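Local atomic coordinates of MNMC2 (Aquifex aeolicus, PDB entry 3VYW), a protein that acts as a tRNA methyltransferase on a modified wobble uridine, using S-adenosylmethionine, and works without the oxidase domain to which it is usually fused. Residues Y67-Q70 with T71-A74; D193-P197 with Y198-E202. All coordinates share one frame; numbering follows the deposited sequence.

Contact 1. Residues Y67-Q70 with T71-A74; sequences YHSQ and TAGA. With SAM (S-adenosylmethionine), chain E.
Ser69 and the turn Gln70-Gly73 form an ST motif just ahead of helix 74-86. Two hydrogen bonds hold it. Ser69 OG accepts Ala72 N at 2.9 Å, and the bond is fairly straight, 164° at the hydrogen. Ser69 O accepts Gly73 N at 3.2 Å; this donor is tilted out of the carbonyl plane. The methyl carbon of Ala72 also sits against the hydroxyl, with CB 3.3 Å from Ser69 OG. Gly73 is the N-cap residue of the helix. Its positive phi, 98°, would press a side chain against the carbonyl oxygen of Ala72.

The buried end is tightly packed. His68 CB lies 3.7 Å from Ala74 CB. CG of His68 stands beside its backbone N, with chi1 -83°, and the ring reaches on from there to S-adenosylmethionine. Tyr109 also meets this ring. With an alanine in place of His68 the CB contact to Ala74 would stay, but losing the ring would probably open a gap beside the cofactor carboxylate and leave Tyr109 without this partner. Ser69 N is bonded to Glu77 OE1 of the helix that follows, which ties the turn to the first turn of that helix.

The outer side is looser. Thr71 is exposed, and its CB comes only to 4.0 Å from Ser69 OG. Gln70 has an extended chain beyond CG and gives its NE2 to Asp50 O. At the cofactor the imidazole presents its edge, not a face: His68 CE1 is 3.1 Å from both SAM OXT and SAM O, with SAM O in the ring plane.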
# COMPACT_ATOMS: atom_id res chain seq x y z
N TYR A 67 -5.21 -5.06 9.08
CA TYR A 67 -4.23 -5.40 8.09
C TYR A 67 -4.96 -5.72 6.81
O TYR A 67 -4.49 -5.47 5.72
CB TYR A 67 -3.43 -6.57 8.57
CG TYR A 67 -2.33 -6.19 9.46
CD1 TYR A 67 -2.56 -5.56 10.65
CD2 TYR A 67 -1.05 -6.46 9.12
CE1 TYR A 67 -1.53 -5.22 11.47
CE2 TYR A 67 -0.03 -6.12 9.92
CZ TYR A 67 -0.27 -5.50 11.09
OH TYR A 67 0.78 -5.18 11.86
N HIS A 68 -6.14 -6.26 6.99
CA HIS A 68 -7.02 -6.56 5.92
C HIS A 68 -8.43 -6.24 6.24
O HIS A 68 -8.79 -6.13 7.38
CB HIS A 68 -6.90 -8.00 5.56
CG HIS A 68 -5.78 -8.27 4.65
ND1 HIS A 68 -4.59 -8.66 5.10
CD2 HIS A 68 -5.68 -8.17 3.29
CE1 HIS A 68 -3.77 -8.81 4.06
NE2 HIS A 68 -4.44 -8.50 2.96
N SER A 69 -9.25 -6.09 5.22
CA SER A 69 -10.60 -5.63 5.38
C SER A 69 -11.47 -6.72 5.92
O SER A 69 -11.52 -7.78 5.39
CB SER A 69 -11.14 -5.13 4.07
OG SER A 69 -12.45 -5.57 3.84
N GLN A 70 -12.09 -6.43 7.04
CA GLN A 70 -12.98 -7.33 7.70
C GLN A 70 -14.23 -7.60 6.92
O GLN A 70 -14.76 -8.67 6.94
CB GLN A 70 -13.25 -6.83 9.09
CG GLN A 70 -11.98 -6.39 9.76
CD GLN A 70 -12.17 -5.88 11.16
OE1 GLN A 70 -12.30 -4.70 11.37
NE2 GLN A 70 -12.19 -6.77 12.11
N THR A 71 -14.71 -6.57 6.25
CA THR A 71 -15.88 -6.65 5.43
C THR A 71 -15.79 -7.55 4.23
O THR A 71 -16.69 -8.27 3.92
CB THR A 71 -16.24 -5.25 4.96
OG1 THR A 71 -16.81 -4.53 6.04
CG2 THR A 71 -17.22 -5.29 3.87
N ALA A 72 -14.70 -7.43 3.49
CA ALA A 72 -14.41 -8.33 2.40
C ALA A 72 -14.06 -9.75 2.79
O ALA A 72 -14.42 -10.68 2.13
CB ALA A 72 -13.34 -7.74 1.53
N GLY A 73 -13.30 -9.88 3.85
CA GLY A 73 -12.58 -11.07 4.19
C GLY A 73 -11.18 -10.86 3.69
O GLY A 73 -10.99 -10.26 2.70
N ALA A 74 -10.19 -11.32 4.43
CA ALA A 74 -8.80 -11.17 4.05
C ALA A 74 -8.30 -11.91 2.80
O ALA A 74 -7.54 -11.38 2.05
CB ALA A 74 -7.92 -11.49 5.22
N SAM E . 0.27 -6.93 3.07
CA SAM E . -0.05 -7.42 4.36
C SAM E . -0.68 -8.73 4.10
O SAM E . -0.91 -9.53 4.97
OXT SAM E . -0.92 -9.02 2.97
CB SAM E . -0.87 -6.32 5.00
CG SAM E . 0.11 -5.25 5.48
SD SAM E . -0.50 -3.91 6.21
CE SAM E . -1.72 -3.34 5.29
C5' SAM E . 0.62 -2.69 6.27
C4' SAM E . 2.07 -3.10 6.53
O4' SAM E . 2.94 -2.08 6.07
C3' SAM E . 2.43 -3.29 7.99
O3' SAM E . 3.25 -4.42 8.14
C2' SAM E . 3.24 -2.07 8.32
O2' SAM E . 4.16 -2.36 9.34
C1' SAM E . 3.94 -1.80 7.03
N9 SAM E . 4.50 -0.43 6.90
C8 SAM E . 3.92 0.71 7.17
N7 SAM E . 4.71 1.74 6.92
C5 SAM E . 5.84 1.26 6.49
C6 SAM E . 7.11 1.81 6.04
N6 SAM E . 7.35 3.11 6.01
N1 SAM E . 8.03 0.98 5.67
C2 SAM E . 7.84 -0.31 5.67
N3 SAM E . 6.73 -0.86 6.07
C4 SAM E . 5.70 -0.16 6.48

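Contact 2. Residues D193-P197 with Y198-E202; sequences DAFSP and YKNPE. With SAM (S-adenosylmethionine), chain E.
Asn200 turns its amide back across the loop to Phe195. Its CG is anti to its own backbone N, chi1 -150°, which places the amide between Phe195 N and the adenine. OD1 accepts Phe195 N at 3.1 Å, in the carbonyl plane and on a lone pair. ND2 gives one bond to SAM N7 at 3.3 Å and another to Glu202 OE1 at 3.1 Å. The amide is therefore fixed in rotation and reads the adenine edge. Glu202 OE2 adds a weak bond from SAM N6.

The Phe195 ring is inclined 34° to this amide. OD1 of Asn200 lies at the ring edge, while one face takes the cofactor. SAM SD sits 3.8 Å above that face, toward the rim, and Phe195 CE1 is 3.3 Å from SAM C5'. In the backbone, Asn200 N bonds Ser196 O at 2.7 Å and closes the turn. At the start of the loop Asp193 OD2 accepts the cofactor amino group, SAM N, at 3.0 Å. This is one of the cofactor-binding loops of the Rossmann-like fold of a class I methyltransferase, the one after strand 187-192.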
# COMPACT_ATOMS: atom_id res chain seq x y z
N ASP A 193 0.41 -2.53 -0.58
CA ASP A 193 -0.53 -2.75 0.49
C ASP A 193 -0.08 -2.16 1.78
O ASP A 193 0.29 -2.85 2.67
CB ASP A 193 -0.73 -4.22 0.67
CG ASP A 193 -1.97 -4.54 1.39
OD1 ASP A 193 -2.80 -3.67 1.52
OD2 ASP A 193 -2.12 -5.66 1.83
N ALA A 194 -0.10 -0.85 1.84
CA ALA A 194 0.15 -0.12 3.03
C ALA A 194 -1.16 0.16 3.71
O ALA A 194 -2.19 -0.15 3.21
CB ALA A 194 0.87 1.15 2.72
N PHE A 195 -1.09 0.74 4.88
CA PHE A 195 -2.26 1.21 5.57
C PHE A 195 -2.67 2.44 4.82
O PHE A 195 -1.95 2.93 4.03
CB PHE A 195 -1.99 1.49 7.04
CG PHE A 195 -1.82 0.27 7.86
CD1 PHE A 195 -0.60 -0.09 8.30
CD2 PHE A 195 -2.88 -0.51 8.15
CE1 PHE A 195 -0.43 -1.22 9.02
CE2 PHE A 195 -2.72 -1.65 8.88
CZ PHE A 195 -1.49 -2.00 9.32
N SER A 196 -3.83 2.95 5.10
CA SER A 196 -4.50 3.88 4.25
C SER A 196 -3.71 5.17 4.16
O SER A 196 -2.95 5.47 5.01
CB SER A 196 -5.92 4.06 4.73
OG SER A 196 -6.23 5.39 4.90
N PRO A 197 -3.85 5.91 3.08
CA PRO A 197 -2.92 6.98 2.79
C PRO A 197 -2.85 8.10 3.80
O PRO A 197 -1.82 8.62 4.01
CB PRO A 197 -3.39 7.47 1.44
CG PRO A 197 -3.97 6.29 0.81
CD PRO A 197 -4.28 5.27 1.85
N TYR A 198 -3.96 8.49 4.37
CA TYR A 198 -3.95 9.46 5.42
C TYR A 198 -3.23 8.93 6.63
O TYR A 198 -2.50 9.62 7.28
CB TYR A 198 -5.35 9.89 5.77
CG TYR A 198 -6.03 10.66 4.69
CD1 TYR A 198 -7.39 10.75 4.66
CD2 TYR A 198 -5.34 11.26 3.70
CE1 TYR A 198 -8.03 11.44 3.68
CE2 TYR A 198 -5.98 11.96 2.72
CZ TYR A 198 -7.33 12.04 2.73
OH TYR A 198 -7.99 12.70 1.76
N LYS A 199 -3.49 7.68 6.92
CA LYS A 199 -2.86 6.94 7.98
C LYS A 199 -1.39 6.65 7.84
O LYS A 199 -0.69 6.67 8.80
CB LYS A 199 -3.59 5.64 8.18
CG LYS A 199 -4.64 5.71 9.23
CD LYS A 199 -4.98 7.13 9.47
CE LYS A 199 -6.46 7.31 9.54
NZ LYS A 199 -6.94 6.88 10.85
N ASN A 200 -0.96 6.33 6.63
CA ASN A 200 0.36 5.83 6.33
C ASN A 200 0.95 6.59 5.17
O ASN A 200 1.25 6.04 4.18
CB ASN A 200 0.17 4.39 5.92
CG ASN A 200 1.32 3.50 6.23
OD1 ASN A 200 1.20 2.33 6.14
ND2 ASN A 200 2.41 4.04 6.56
N PRO A 201 1.15 7.86 5.32
CA PRO A 201 1.46 8.74 4.21
C PRO A 201 2.75 8.52 3.43
O PRO A 201 2.75 8.79 2.26
CB PRO A 201 1.38 10.13 4.83
CG PRO A 201 1.12 9.93 6.24
CD PRO A 201 0.58 8.60 6.43
N GLU A 202 3.80 8.02 4.06
CA GLU A 202 5.12 7.91 3.44
C GLU A 202 5.07 7.01 2.27
O GLU A 202 5.87 7.13 1.42
CB GLU A 202 6.18 7.35 4.37
CG GLU A 202 5.95 7.54 5.83
CD GLU A 202 4.97 6.57 6.41
OE1 GLU A 202 3.82 6.84 6.32
OE2 GLU A 202 5.35 5.60 7.02
N SAM E . 0.27 -6.93 3.07
CA SAM E . -0.05 -7.42 4.36
C SAM E . -0.68 -8.73 4.10
O SAM E . -0.91 -9.53 4.97
OXT SAM E . -0.92 -9.02 2.97
CB SAM E . -0.87 -6.32 5.00
CG SAM E . 0.11 -5.25 5.48
SD SAM E . -0.50 -3.91 6.21
CE SAM E . -1.72 -3.34 5.29
C5' SAM E . 0.62 -2.69 6.27
C4' SAM E . 2.07 -3.10 6.53
O4' SAM E . 2.94 -2.08 6.07
C3' SAM E . 2.43 -3.29 7.99
O3' SAM E . 3.25 -4.42 8.14
C2' SAM E . 3.24 -2.07 8.32
O2' SAM E . 4.16 -2.36 9.34
C1' SAM E . 3.94 -1.80 7.03
N9 SAM E . 4.50 -0.43 6.90
C8 SAM E . 3.92 0.71 7.17
N7 SAM E . 4.71 1.74 6.92
C5 SAM E . 5.84 1.26 6.49
C6 SAM E . 7.11 1.81 6.04
N6 SAM E . 7.35 3.11 6.01
N1 SAM E . 8.03 0.98 5.67
C2 SAM E . 7.84 -0.31 5.67
N3 SAM E . 6.73 -0.86 6.07
C4 SAM E . 5.70 -0.16 6.48

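Both contacts are loop turns that touch S-adenosylmethionine, but at different depths. Contact 2 is buried near the centre of the chain and follows a strand of the mixed sheet. Contact 1 is only partly buried and joins short strand 65-66 to helix 74-86, with its outer turn toward solvent. In contact 1 the bonds across the segments serve the turn, and the cofactor is met by packing. In contact 2 the side chains bond the cofactor directly, at both its amino group and its adenine. The two meet where the Tyr67 and Phe195 rings pack edge-to-face, and where His68 NE2 lies 3.8 Å from Asp193 OD2.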